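Local atomic coordinates of SAG family member (Sag19) (Eimeria tenella, PDB entry 6ZZB), a protein that is of unknown function but is a major surface antigen of this apicomplexan parasite and belongs to a family related to the CAP proteins. Residues P95-I100 and K190-A195; P129-T134 and A201-L206; T164-N169 and L214-K219. One frame throughout, in Å; residues are numbered along the deposited sequence.

Contact 1. Residues P95-I100 and K190-A195; sequences PTAPKI and KVSCAA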
ATOM      1  N   PRO A  95     -11.011   6.752 -10.110  1.00 12.87           N
ATOM      2  CA  PRO A  95     -10.492   6.263  -8.826  1.00 12.05           C
ATOM      3  C   PRO A  95      -9.264   7.034  -8.349  1.00 11.82           C
ATOM      4  O   PRO A  95      -8.390   7.399  -9.152  1.00 12.53           O
ATOM      5  CB  PRO A  95     -10.185   4.790  -9.091  1.00 12.66           C
ATOM      6  CG  PRO A  95      -9.916   4.764 -10.594  1.00 12.60           C
ATOM      7  CD  PRO A  95     -10.930   5.744 -11.153  1.00 12.82           C
ATOM      8  N   THR A  96      -9.218   7.244  -7.061  1.00 10.17           N
ATOM      9  CA  THR A  96      -8.148   7.972  -6.358  1.00 10.62           C
ATOM     10  C   THR A  96      -7.842   7.224  -5.066  1.00 10.69           C
ATOM     11  O   THR A  96      -8.640   6.340  -4.683  1.00 10.93           O
ATOM     12  CB  THR A  96      -8.576   9.398  -6.036  1.00 11.03           C
ATOM     13  OG1 THR A  96      -9.700   9.258  -5.164  1.00 11.38           O
ATOM     14  CG2 THR A  96      -8.955  10.224  -7.250  1.00 12.12           C
ATOM     15  N   ALA A  97      -6.768   7.565  -4.378  1.00 10.17           N
ATOM     16  CA  ALA A  97      -6.457   6.892  -3.110  1.00  9.91           C
ATOM     17  C   ALA A  97      -7.595   7.053  -2.117  1.00 10.45           C
ATOM     18  O   ALA A  97      -7.975   6.072  -1.474  1.00 10.13           O
ATOM     19  CB  ALA A  97      -5.123   7.329  -2.587  1.00 10.21           C
ATOM     20  N   PRO A  98      -8.203   8.245  -1.921  1.00 10.73           N
ATOM     21  CA  PRO A  98      -9.313   8.332  -0.975  1.00 10.48           C
ATOM     22  C   PRO A  98     -10.478   7.416  -1.349  1.00 10.51           C
ATOM     23  O   PRO A  98     -11.046   6.761  -0.485  1.00 10.59           O
ATOM     24  CB  PRO A  98      -9.724   9.806  -1.031  1.00 11.67           C
ATOM     25  CG  PRO A  98      -8.462  10.514  -1.444  1.00 12.53           C
ATOM     26  CD  PRO A  98      -7.760   9.578  -2.395  1.00 11.51           C
ATOM     27  N   LYS A  99     -10.827   7.371  -2.625  1.00 10.33           N
ATOM     28  CA  LYS A  99     -11.979   6.547  -3.048  1.00 11.03           C
ATOM     29  C   LYS A  99     -11.667   5.077  -2.844  1.00 11.01           C
ATOM     30  O   LYS A  99     -12.572   4.295  -2.499  1.00 11.61           O
ATOM     31  CB  LYS A  99     -12.354   6.802  -4.489  1.00 11.41           C
ATOM     32  CG  LYS A  99     -12.822   8.216  -4.737  1.00 13.23           C
ATOM     33  CD  LYS A  99     -12.979   8.501  -6.213  1.00 15.81           C
ATOM     34  CE  LYS A  99     -13.538   9.876  -6.490  1.00 18.08           C
ATOM     35  NZ  LYS A  99     -13.710  10.072  -7.947  1.00 19.69           N
ATOM     36  N   ILE A 100     -10.434   4.654  -3.069  1.00 10.24           N
ATOM     37  CA  ILE A 100     -10.056   3.239  -2.873  1.00  9.33           C
ATOM     38  C   ILE A 100     -10.030   2.930  -1.379  1.00  9.64           C
ATOM     39  O   ILE A 100     -10.518   1.848  -0.992  1.00  9.28           O
ATOM     40  CB  ILE A 100      -8.728   2.930  -3.572  1.00 10.43           C
ATOM     41  CG1 ILE A 100      -8.934   2.958  -5.082  1.00 10.85           C
ATOM     42  CG2 ILE A 100      -8.160   1.600  -3.102  1.00  9.97           C
ATOM     43  CD1 ILE A 100      -7.644   3.019  -5.894  1.00 11.56           C
ATOM     44  N   LYS A 190       6.235   7.936  -7.577  1.00 13.22           N
ATOM     45  CA  LYS A 190       5.296   8.855  -6.902  1.00 12.72           C
ATOM     46  C   LYS A 190       4.336   8.026  -6.061  1.00 10.90           C
ATOM     47  O   LYS A 190       4.161   6.832  -6.383  1.00 11.37           O
ATOM     48  CB  LYS A 190       4.497   9.671  -7.925  1.00 13.58           C
ATOM     49  CG  LYS A 190       5.345  10.353  -8.990  1.00 16.62           C
ATOM     50  CD  LYS A 190       4.545  11.300  -9.826  1.00 17.91           C
ATOM     51  CE  LYS A 190       5.336  11.818 -11.005  1.00 19.18           C
ATOM     52  NZ  LYS A 190       4.671  12.997 -11.575  1.00 18.74           N
ATOM     53  N   VAL A 191       3.728   8.669  -5.088  1.00 10.02           N
ATOM     54  CA  VAL A 191       2.762   7.984  -4.196  1.00 10.09           C
ATOM     55  C   VAL A 191       1.656   8.939  -3.785  1.00 10.28           C
ATOM     56  O   VAL A 191       1.896  10.123  -3.595  1.00  9.25           O
ATOM     57  CB  VAL A 191       3.494   7.354  -3.004  1.00 10.30           C
ATOM     58  CG1 VAL A 191       4.132   8.397  -2.101  1.00 11.45           C
ATOM     59  CG2 VAL A 191       2.588   6.433  -2.185  1.00 10.34           C
ATOM     60  N   SER A 192       0.441   8.411  -3.691  1.00  9.90           N
ATOM     61  CA  SER A 192      -0.712   9.110  -3.108  1.00  9.59           C
ATOM     62  C   SER A 192      -1.306   8.242  -2.007  1.00  9.42           C
ATOM     63  O   SER A 192      -1.684   7.105  -2.313  1.00  9.25           O
ATOM     64  CB  SER A 192      -1.729   9.404  -4.163  1.00  9.72           C
ATOM     65  OG  SER A 192      -2.849  10.073  -3.581  1.00 10.63           O
ATOM     66  N   CYS A 193      -1.387   8.761  -0.799  1.00  9.60           N
ATOM     67  CA  CYS A 193      -1.911   8.004   0.351  1.00  9.88           C
ATOM     68  C   CYS A 193      -3.201   8.639   0.846  1.00 10.42           C
ATOM     69  O   CYS A 193      -3.359   9.863   0.797  1.00 10.37           O
ATOM     70  CB  CYS A 193      -0.927   8.008   1.503  1.00 10.33           C
ATOM     71  SG  CYS A 193       0.657   7.174   1.163  1.00 12.82           S
ATOM     72  N   ALA A 194      -4.108   7.817   1.351  1.00  9.59           N
ATOM     73  CA  ALA A 194      -5.344   8.303   1.960  1.00 10.57           C
ATOM     74  C   ALA A 194      -5.810   7.298   2.986  1.00 10.51           C
ATOM     75  O   ALA A 194      -5.477   6.094   2.874  1.00 10.30           O
ATOM     76  CB  ALA A 194      -6.406   8.536   0.917  1.00 10.83           C
ATOM     77  N   ALA A 195      -6.567   7.734   3.966  1.00 10.33           N
ATOM     78  CA  ALA A 195      -7.095   6.811   4.983  1.00 10.52           C
ATOM     79  C   ALA A 195      -8.519   7.194   5.309  1.00 11.13           C
ATOM     80  O   ALA A 195      -8.837   8.401   5.384  1.00 11.68           O
ATOM     81  CB  ALA A 195      -6.271   6.841   6.229  1.00 11.23           C
TER
HETATM   82  O   HOH W   1      -5.185   9.815  -5.106  1.00 10.02           O
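Pro98 and Ala194 bring their CA atoms to 4.9 Å where the first turn of helix 97-105 rests on strand 190-196. Helix against central sheet is the layering of an alpha-beta-alpha sandwich, consistent with a CAP-type domain. Ser192 and Ala194 direct their CB atoms toward the helix. Cys193, on the reverse face, is disulfide-bonded to Cys208 of the adjacent strand 203-211 and meets Ile57 of helix 50-61, so the strand is covered from both faces. The methyls of Ala97 and Ala194 share most of the contact. Ala194 CB presses under the helix start, 3.4 Å from Pro98 N, and a tight 3.5 Å separates it from Pro98 CA. The rest of the pyrrolidine ring also bears on this methyl, with Pro98 CG at 3.7 Å. Ala97 CB stands 3.9 Å from Ala194 CB and close to the carbonyl oxygen of Ser192. Such small groups let helix and strand backbones come close together. Thr96 is the N-cap residue, its OG1 taking a weak bond from Lys99 N, while the amide of Ala97 at this helix end donates to a water that lies between the segments. With OG anti to its backbone N (chi1 180°), Ser192 reaches that water: it accepts from Ala97 N at 2.8 Å and lies 2.8 Å from Ser192 OG.

Contact 2. Residues P129-T134 and A201-L206; sequences PFPHDT and AGHDVL. With SO4 (sulfate ion), chain C.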
ATOM      1  N   PRO A 129      -4.976  -1.850   7.366  1.00 11.11           N
ATOM      2  CA  PRO A 129      -6.133  -1.625   8.229  1.00 11.98           C
ATOM      3  C   PRO A 129      -5.670  -1.219   9.628  1.00 12.53           C
ATOM      4  O   PRO A 129      -4.583  -1.601  10.043  1.00 13.30           O
ATOM      5  CB  PRO A 129      -6.827  -2.985   8.265  1.00 13.33           C
ATOM      6  CG  PRO A 129      -6.183  -3.802   7.167  1.00 14.51           C
ATOM      7  CD  PRO A 129      -4.767  -3.271   7.060  1.00 12.38           C
ATOM      8  N   PHE A 130      -6.466  -0.392  10.298  1.00 12.71           N
ATOM      9  CA  PHE A 130      -6.177   0.003  11.701  1.00 14.49           C
ATOM     10  C   PHE A 130      -7.508   0.167  12.407  1.00 15.47           C
ATOM     11  O   PHE A 130      -8.524   0.447  11.797  1.00 13.73           O
ATOM     12  CB  PHE A 130      -5.259   1.222  11.757  1.00 14.66           C
ATOM     13  CG  PHE A 130      -5.774   2.466  11.079  1.00 14.04           C
ATOM     14  CD1 PHE A 130      -5.647   2.626   9.703  1.00 12.94           C
ATOM     15  CD2 PHE A 130      -6.330   3.510  11.810  1.00 15.09           C
ATOM     16  CE1 PHE A 130      -6.088   3.785   9.074  1.00 13.37           C
ATOM     17  CE2 PHE A 130      -6.766   4.667  11.190  1.00 14.39           C
ATOM     18  CZ  PHE A 130      -6.667   4.804   9.818  1.00 14.31           C
ATOM     19  N   PRO A 131      -7.579  -0.129  13.729  1.00 17.46           N
ATOM     20  CA  PRO A 131      -8.863  -0.129  14.411  1.00 18.70           C
ATOM     21  C   PRO A 131      -9.523   1.250  14.394  1.00 17.00           C
ATOM     22  O   PRO A 131      -8.854   2.272  14.458  1.00 17.78           O
ATOM     23  CB  PRO A 131      -8.535  -0.527  15.861  1.00 18.93           C
ATOM     24  CG  PRO A 131      -7.154  -1.161  15.779  1.00 19.94           C
ATOM     25  CD  PRO A 131      -6.458  -0.471  14.626  1.00 19.24           C
ATOM     26  N   HIS A 132     -10.846   1.235  14.337  1.00 18.43           N
ATOM     27  CA  HIS A 132     -11.686   2.453  14.266  1.00 19.67           C
ATOM     28  C   HIS A 132     -11.454   3.357  15.474  1.00 21.59           C
ATOM     29  O   HIS A 132     -11.661   4.552  15.334  1.00 21.35           O
ATOM     30  CB  HIS A 132     -13.165   2.108  14.152  1.00 20.46           C
ATOM     31  CG  HIS A 132     -13.741   1.530  15.404  1.00 21.50           C
ATOM     32  ND1 HIS A 132     -13.586   0.196  15.745  1.00 25.12           N
ATOM     33  CD2 HIS A 132     -14.483   2.100  16.385  1.00 22.86           C
ATOM     34  CE1 HIS A 132     -14.208  -0.028  16.899  1.00 26.19           C
ATOM     35  NE2 HIS A 132     -14.791   1.107  17.276  1.00 24.47           N
ATOM     36  N   ASP A 133     -11.053   2.782  16.600  1.00 23.39           N
ATOM     37  CA  ASP A 133     -10.986   3.559  17.865  1.00 29.78           C
ATOM     38  C   ASP A 133      -9.546   4.017  18.113  1.00 32.00           C
ATOM     39  O   ASP A 133      -9.288   4.475  19.222  1.00 33.08           O
ATOM     40  CB  ASP A 133     -11.607   2.778  19.028  1.00 31.79           C
ATOM     41  CG  ASP A 133     -11.107   1.358  19.223  1.00 33.06           C
ATOM     42  OD1 ASP A 133     -10.360   0.871  18.370  1.00 32.47           O
ATOM     43  OD2 ASP A 133     -11.484   0.744  20.241  1.00 37.31           O
ATOM     44  N   THR A 134      -8.653   3.949  17.120  1.00 33.17           N
ATOM     45  CA  THR A 134      -7.233   4.345  17.302  1.00 31.89           C
ATOM     46  C   THR A 134      -6.936   5.639  16.543  1.00 32.05           C
ATOM     47  O   THR A 134      -7.599   5.905  15.520  1.00 40.87           O
ATOM     48  CB  THR A 134      -6.289   3.212  16.901  1.00 34.24           C
ATOM     49  OG1 THR A 134      -6.430   3.063  15.489  1.00 32.61           O
ATOM     50  CG2 THR A 134      -6.571   1.912  17.622  1.00 34.00           C
ATOM     51  N   ALA A 201     -17.075   1.409  13.659  1.00 16.19           N
ATOM     52  CA  ALA A 201     -16.777   0.027  14.047  1.00 16.75           C
ATOM     53  C   ALA A 201     -15.801  -0.514  13.004  1.00 17.37           C
ATOM     54  O   ALA A 201     -15.515   0.234  12.038  1.00 17.67           O
ATOM     55  CB  ALA A 201     -18.034  -0.795  14.071  1.00 17.85           C
ATOM     56  N   GLY A 202     -15.351  -1.742  13.179  1.00 17.98           N
ATOM     57  CA  GLY A 202     -14.420  -2.364  12.223  1.00 17.04           C
ATOM     58  C   GLY A 202     -13.097  -1.622  12.151  1.00 17.24           C
ATOM     59  O   GLY A 202     -12.625  -1.020  13.137  1.00 17.49           O
ATOM     60  N   HIS A 203     -12.426  -1.727  10.999  1.00 16.64           N
ATOM     61  CA  HIS A 203     -11.101  -1.117  10.784  1.00 15.15           C
ATOM     62  C   HIS A 203     -11.231  -0.036   9.722  1.00 13.05           C
ATOM     63  O   HIS A 203     -11.777  -0.281   8.643  1.00 13.56           O
ATOM     64  CB  HIS A 203     -10.076  -2.175  10.375  1.00 15.63           C
ATOM     65  CG  HIS A 203      -9.561  -2.998  11.515  1.00 19.03           C
ATOM     66  ND1 HIS A 203     -10.375  -3.803  12.284  1.00 22.98           N
ATOM     67  CD2 HIS A 203      -8.329  -3.092  12.029  1.00 20.07           C
ATOM     68  CE1 HIS A 203      -9.635  -4.391  13.202  1.00 21.51           C
ATOM     69  NE2 HIS A 203      -8.387  -3.980  13.078  1.00 25.94           N
ATOM     70  N   ASP A 204     -10.681   1.123  10.027  1.00 12.32           N
ATOM     71  CA  ASP A 204     -10.305   2.097   8.981  1.00 11.63           C
ATOM     72  C   ASP A 204      -9.212   1.464   8.113  1.00 11.31           C
ATOM     73  O   ASP A 204      -8.538   0.508   8.518  1.00 11.48           O
ATOM     74  CB  ASP A 204      -9.853   3.416   9.593  1.00 12.07           C
ATOM     75  CG  ASP A 204     -10.974   4.231  10.195  1.00 12.24           C
ATOM     76  OD1 ASP A 204     -11.851   4.667   9.457  1.00 12.12           O
ATOM     77  OD2 ASP A 204     -10.937   4.413  11.468  1.00 15.40           O
ATOM     78  N   VAL A 205      -9.016   2.055   6.951  1.00 10.12           N
ATOM     79  CA  VAL A 205      -7.991   1.576   5.986  1.00  9.93           C
ATOM     80  C   VAL A 205      -7.130   2.751   5.522  1.00  8.83           C
ATOM     81  O   VAL A 205      -7.675   3.764   5.069  1.00  9.75           O
ATOM     82  CB  VAL A 205      -8.621   0.879   4.773  1.00  9.46           C
ATOM     83  CG1 VAL A 205      -7.590   0.441   3.749  1.00 10.45           C
ATOM     84  CG2 VAL A 205      -9.416  -0.341   5.240  1.00  9.95           C
ATOM     85  N   LEU A 206      -5.818   2.567   5.564  1.00  8.75           N
ATOM     86  CA  LEU A 206      -4.821   3.387   4.851  1.00  9.10           C
ATOM     87  C   LEU A 206      -4.492   2.701   3.548  1.00  8.74           C
ATOM     88  O   LEU A 206      -4.118   1.506   3.563  1.00  9.02           O
ATOM     89  CB  LEU A 206      -3.579   3.536   5.718  1.00  9.76           C
ATOM     90  CG  LEU A 206      -2.355   4.147   5.033  1.00 10.28           C
ATOM     91  CD1 LEU A 206      -2.594   5.586   4.638  1.00  9.82           C
ATOM     92  CD2 LEU A 206      -1.161   4.059   5.952  1.00 10.56           C
TER
HETATM   93  S   SO4 C 302     -13.118  -6.218  12.520  1.00 46.60           S
HETATM   94  O1  SO4 C 302     -13.863  -6.234  11.277  1.00 41.86           O
HETATM   95  O2  SO4 C 302     -12.063  -7.206  12.453  1.00 49.03           O
HETATM   96  O3  SO4 C 302     -14.007  -6.529  13.616  1.00 47.80           O
HETATM   97  O4  SO4 C 302     -12.541  -4.911  12.735  1.00 39.87           O
HETATM   98  O   HOH W   2      -9.245   5.193  13.531  1.00 22.95           O
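Phe130 and Asp204 form the hydrogen-bonded pair at the centre of this antiparallel contact, Phe130 N donating to Asp204 O at 2.9 Å. Non-hydrogen-bonded pairs flank it, Pro129 with Val205 and Pro131 with His203. Beyond the last pair His132 adds two bonds, its backbone N (3.1 Å) and its ring ND1 (3.0 Å) both donating to Gly202 O. Both donors lie in the plane of that carbonyl, ND1 on a lone pair. His132 CG sits between the backbone N and the carbonyl carbon (chi1 70°), on the side of that oxygen. The contact sets the edge strand 126-131 antiparallel to 203-211 in the central sheet of the sandwich, Pro131 to Thr134 making a type I turn that leads the chain out of it.

Three CH-pi contacts lie over the rings. Ala201 CA stands over the centre of the His132 ring, 3.6 Å from its centroid, and Asp133 CB lies over the opposite face, toward its rim. Pro131 CA lies over a face of the His203 ring, offset toward the rim. Phe130 takes Asp204 CB on one face, 3.8 Å from its centroid, while Leu206 N approaches at the edge; its ring also meets Phe136.

Both carboxylate oxygens of Asp204 have partners. OD1 accepts from Thr196 OG1 and Cys199 N, and OD2 accepts a hydrogen bond of 2.8 Å from a water that also reaches Thr134 O, although several acceptors compete for that water. A sulfate ion, probably from the crystallisation liquor, lies at the edge of the His203 ring; the modelled 2.5 Å from His203 ND1 to its O4 is so short that the detail is doubtful.

Contact 3. Residues T164-N169 and L214-K219; sequences TYDVEN and LRKEDK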
ATOM      1  N   THR A 164       8.891 -13.415  -8.131  1.00 18.92           N
ATOM      2  CA  THR A 164       8.021 -12.421  -8.797  1.00 19.29           C
ATOM      3  C   THR A 164       6.906 -12.042  -7.838  1.00 18.57           C
ATOM      4  O   THR A 164       6.622 -12.777  -6.890  1.00 18.72           O
ATOM      5  CB  THR A 164       7.490 -12.910 -10.149  1.00 24.30           C
ATOM      6  OG1 THR A 164       6.564 -13.972  -9.940  1.00 25.30           O
ATOM      7  CG2 THR A 164       8.601 -13.359 -11.072  1.00 24.92           C
ATOM      8  N   TYR A 165       6.258 -10.942  -8.160  1.00 16.30           N
ATOM      9  CA  TYR A 165       5.183 -10.403  -7.308  1.00 16.03           C
ATOM     10  C   TYR A 165       3.912 -11.142  -7.668  1.00 16.56           C
ATOM     11  O   TYR A 165       3.477 -11.032  -8.831  1.00 19.61           O
ATOM     12  CB  TYR A 165       5.039  -8.894  -7.497  1.00 15.11           C
ATOM     13  CG  TYR A 165       3.926  -8.351  -6.636  1.00 13.73           C
ATOM     14  CD1 TYR A 165       4.103  -8.147  -5.278  1.00 13.48           C
ATOM     15  CD2 TYR A 165       2.662  -8.140  -7.160  1.00 14.20           C
ATOM     16  CE1 TYR A 165       3.069  -7.681  -4.471  1.00 13.23           C
ATOM     17  CE2 TYR A 165       1.610  -7.701  -6.364  1.00 14.28           C
ATOM     18  CZ  TYR A 165       1.817  -7.498  -5.008  1.00 13.21           C
ATOM     19  OH  TYR A 165       0.781  -7.030  -4.228  1.00 12.97           O
ATOM     20  N   ASP A 166       3.316 -11.873  -6.739  1.00 15.76           N
ATOM     21  CA  ASP A 166       2.009 -12.513  -6.950  1.00 17.97           C
ATOM     22  C   ASP A 166       1.255 -12.420  -5.636  1.00 17.77           C
ATOM     23  O   ASP A 166       1.583 -13.148  -4.675  1.00 18.41           O
ATOM     24  CB  ASP A 166       2.202 -13.945  -7.435  1.00 20.54           C
ATOM     25  CG  ASP A 166       0.917 -14.719  -7.622  1.00 24.59           C
ATOM     26  OD1 ASP A 166      -0.192 -14.148  -7.410  1.00 22.95           O
ATOM     27  OD2 ASP A 166       1.033 -15.902  -7.987  1.00 32.92           O
ATOM     28  N   VAL A 167       0.241 -11.580  -5.614  1.00 18.00           N
ATOM     29  CA  VAL A 167      -0.498 -11.269  -4.361  1.00 18.02           C
ATOM     30  C   VAL A 167      -1.278 -12.504  -3.881  1.00 19.40           C
ATOM     31  O   VAL A 167      -1.735 -12.478  -2.735  1.00 20.70           O
ATOM     32  CB  VAL A 167      -1.374 -10.017  -4.580  1.00 18.00           C
ATOM     33  CG1 VAL A 167      -2.563 -10.303  -5.496  1.00 20.16           C
ATOM     34  CG2 VAL A 167      -1.802  -9.375  -3.266  1.00 19.33           C
ATOM     35  N   GLU A 168      -1.434 -13.558  -4.693  1.00 20.16           N
ATOM     36  CA  GLU A 168      -2.218 -14.764  -4.323  1.00 22.96           C
ATOM     37  C   GLU A 168      -1.300 -15.896  -3.850  1.00 23.55           C
ATOM     38  O   GLU A 168      -1.832 -16.948  -3.460  1.00 26.95           O
ATOM     39  CB  GLU A 168      -3.079 -15.223  -5.504  1.00 26.86           C
ATOM     40  CG  GLU A 168      -3.991 -14.144  -6.073  1.00 29.97           C
ATOM     41  CD  GLU A 168      -5.335 -13.922  -5.393  1.00 37.31           C
ATOM     42  OE1 GLU A 168      -5.709 -14.739  -4.526  1.00 41.96           O
ATOM     43  OE2 GLU A 168      -6.026 -12.928  -5.752  1.00 44.06           O
ATOM     44  N   ASN A 169       0.019 -15.708  -3.835  1.00 21.92           N
ATOM     45  CA  ASN A 169       0.953 -16.793  -3.424  1.00 24.23           C
ATOM     46  C   ASN A 169       1.989 -16.260  -2.441  1.00 22.24           C
ATOM     47  O   ASN A 169       2.226 -15.049  -2.402  1.00 18.22           O
ATOM     48  CB  ASN A 169       1.652 -17.411  -4.635  1.00 28.37           C
ATOM     49  CG  ASN A 169       0.684 -18.166  -5.520  1.00 32.71           C
ATOM     50  OD1 ASN A 169      -0.286 -18.750  -5.039  1.00 37.57           O
ATOM     51  ND2 ASN A 169       0.954 -18.174  -6.813  1.00 38.89           N
ATOM     52  N   LEU A 214       3.527  -2.114  -8.892  1.00 15.02           N
ATOM     53  CA  LEU A 214       3.912  -3.519  -9.103  1.00 16.36           C
ATOM     54  C   LEU A 214       2.734  -4.284  -9.670  1.00 16.53           C
ATOM     55  O   LEU A 214       1.592  -4.106  -9.210  1.00 16.92           O
ATOM     56  CB  LEU A 214       4.336  -4.180  -7.792  1.00 18.95           C
ATOM     57  CG  LEU A 214       5.697  -3.783  -7.290  1.00 21.74           C
ATOM     58  CD1 LEU A 214       5.865  -4.335  -5.880  1.00 21.57           C
ATOM     59  CD2 LEU A 214       6.787  -4.296  -8.225  1.00 21.85           C
ATOM     60  N   ARG A 215       3.005  -5.180 -10.610  1.00 16.81           N
ATOM     61  CA  ARG A 215       1.978  -6.051 -11.210  1.00 18.30           C
ATOM     62  C   ARG A 215       2.452  -7.504 -11.165  1.00 17.50           C
ATOM     63  O   ARG A 215       3.649  -7.724 -11.054  1.00 19.15           O
ATOM     64  CB  ARG A 215       1.673  -5.539 -12.621  1.00 22.13           C
ATOM     65  CG  ARG A 215       1.146  -4.110 -12.603  1.00 27.00           C
ATOM     66  CD  ARG A 215       0.728  -3.646 -13.970  1.00 33.38           C
ATOM     67  NE  ARG A 215      -0.384  -4.462 -14.457  1.00 36.87           N
ATOM     68  CZ  ARG A 215      -0.717  -4.600 -15.732  1.00 35.23           C
ATOM     69  NH1 ARG A 215      -0.041  -3.967 -16.678  1.00 36.59           N
ATOM     70  NH2 ARG A 215      -1.744  -5.365 -16.053  1.00 39.68           N
ATOM     71  N   LYS A 216       1.517  -8.426 -11.305  1.00 20.52           N
ATOM     72  CA  LYS A 216       1.802  -9.873 -11.323  1.00 25.41           C
ATOM     73  C   LYS A 216       2.940 -10.116 -12.308  1.00 26.52           C
ATOM     74  O   LYS A 216       2.906  -9.563 -13.438  1.00 23.82           O
ATOM     75  CB  LYS A 216       0.545 -10.673 -11.651  1.00 26.22           C
ATOM     76  CG  LYS A 216       0.609 -12.122 -11.219  1.00 30.63           C
ATOM     77  CD  LYS A 216      -0.511 -12.930 -11.785  1.00 32.84           C
ATOM     78  CE  LYS A 216      -0.361 -14.402 -11.491  1.00 32.03           C
ATOM     79  NZ  LYS A 216      -1.666 -15.077 -11.647  1.00 34.41           N
ATOM     80  N   GLU A 217       3.923 -10.900 -11.850  1.00 29.41           N
ATOM     81  CA  GLU A 217       5.153 -11.344 -12.574  1.00 30.32           C
ATOM     82  C   GLU A 217       6.261 -10.281 -12.619  1.00 27.93           C
ATOM     83  O   GLU A 217       7.367 -10.664 -12.984  1.00 26.78           O
ATOM     84  CB  GLU A 217       4.850 -11.924 -13.961  1.00 34.20           C
ATOM     85  CG  GLU A 217       4.125 -13.251 -13.890  1.00 37.30           C
ATOM     86  CD  GLU A 217       4.275 -14.134 -15.116  1.00 42.78           C
ATOM     87  OE1 GLU A 217       5.423 -14.355 -15.553  1.00 45.68           O
ATOM     88  OE2 GLU A 217       3.244 -14.610 -15.623  1.00 48.35           O
ATOM     89  N   ASP A 218       6.077  -9.040 -12.147  1.00 21.98           N
ATOM     90  CA  ASP A 218       7.229  -8.136 -11.927  1.00 20.23           C
ATOM     91  C   ASP A 218       8.187  -8.783 -10.923  1.00 19.76           C
ATOM     92  O   ASP A 218       7.702  -9.415  -9.961  1.00 19.56           O
ATOM     93  CB  ASP A 218       6.814  -6.775 -11.370  1.00 18.73           C
ATOM     94  CG  ASP A 218       6.067  -5.911 -12.365  1.00 21.57           C
ATOM     95  OD1 ASP A 218       6.041  -6.276 -13.561  1.00 25.57           O
ATOM     96  OD2 ASP A 218       5.522  -4.882 -11.945  1.00 20.46           O
ATOM     97  N   LYS A 219       9.484  -8.591 -11.129  1.00 19.11           N
ATOM     98  CA  LYS A 219      10.524  -8.939 -10.135  1.00 20.90           C
ATOM     99  C   LYS A 219      10.671  -7.737  -9.217  1.00 18.16           C
ATOM    100  O   LYS A 219      11.112  -6.676  -9.618  1.00 20.32           O
ATOM    101  CB  LYS A 219      11.803  -9.316 -10.876  1.00 23.83           C
ATOM    102  CG  LYS A 219      11.661 -10.611 -11.669  1.00 27.28           C
ATOM    103  CD  LYS A 219      12.955 -11.247 -12.058  1.00 31.35           C
ATOM    104  CE  LYS A 219      12.743 -12.579 -12.742  1.00 34.46           C
ATOM    105  NZ  LYS A 219      13.982 -13.023 -13.421  1.00 39.50           N
TER
HETATM  106  O   HOH W   3       4.077 -13.322 -10.454  1.00 39.54           O
HETATM  107  O   HOH W   4      -2.353 -14.176  -9.034  1.00 34.21           O
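A type II beta turn, Arg215 to Asp218, docks onto the extended backbone of Tyr165, joining two irregular loops through two main-chain hydrogen bonds that run in opposite directions. Tyr165 N donates to Asp218 O at 2.8 Å, nearly along the C=O axis, and Glu217 N returns a bond of 3.1 Å to Tyr165 O. A water beside this pair donates to Tyr165 O, accepts weakly from Glu217 N and lies 2.6 Å from Thr164 OG1. Lys216 CA adds a CA-H...O contact of 3.2 Å to Tyr165 O. Farther along, Asp166 and Lys216 extend alongside each other in a common direction; their charged ends stay beyond salt-bridge distance and are bridged by a second water, 2.7 Å from Asp166 OD1 and 2.8 Å from Lys216 NZ. Asp166 OD1 also accepts from Glu168 N, an Asx turn. The Tyr165 ring has Leu214 CB over one face and Val167 N over the other, both offset toward the rim. Its OH is hydrogen-bonded to Ser178 OG of helix 175-183, where Leu214 packs on Ala181 and Phe182, while Asp218 is salt-bridged to Lys187 in the loop between that helix and strand 190-196.

Overall arrangement
From the N terminus, the chain enters contact 1 at 95-100, contact 2 at 129-134 and contact 3 at 164-169, then meets their partners in the same order at 190-195, 201-206 and 214-219. Each contact therefore crosses the other two and none nests, closing loops of 89, 66 and 44 residues. Contact 1 fastens helix 97-105 to the sheet; contact 2 joins its neighbouring strands. These two touch, Ala195 CB packing against Leu206 CA and Phe130 CZ. Contact 3 stands apart, its nearest atoms about 9 Å from contact 1 and about 12 Å from contact 2, tying the loop after helix 138-155 to the one before helix 223-231.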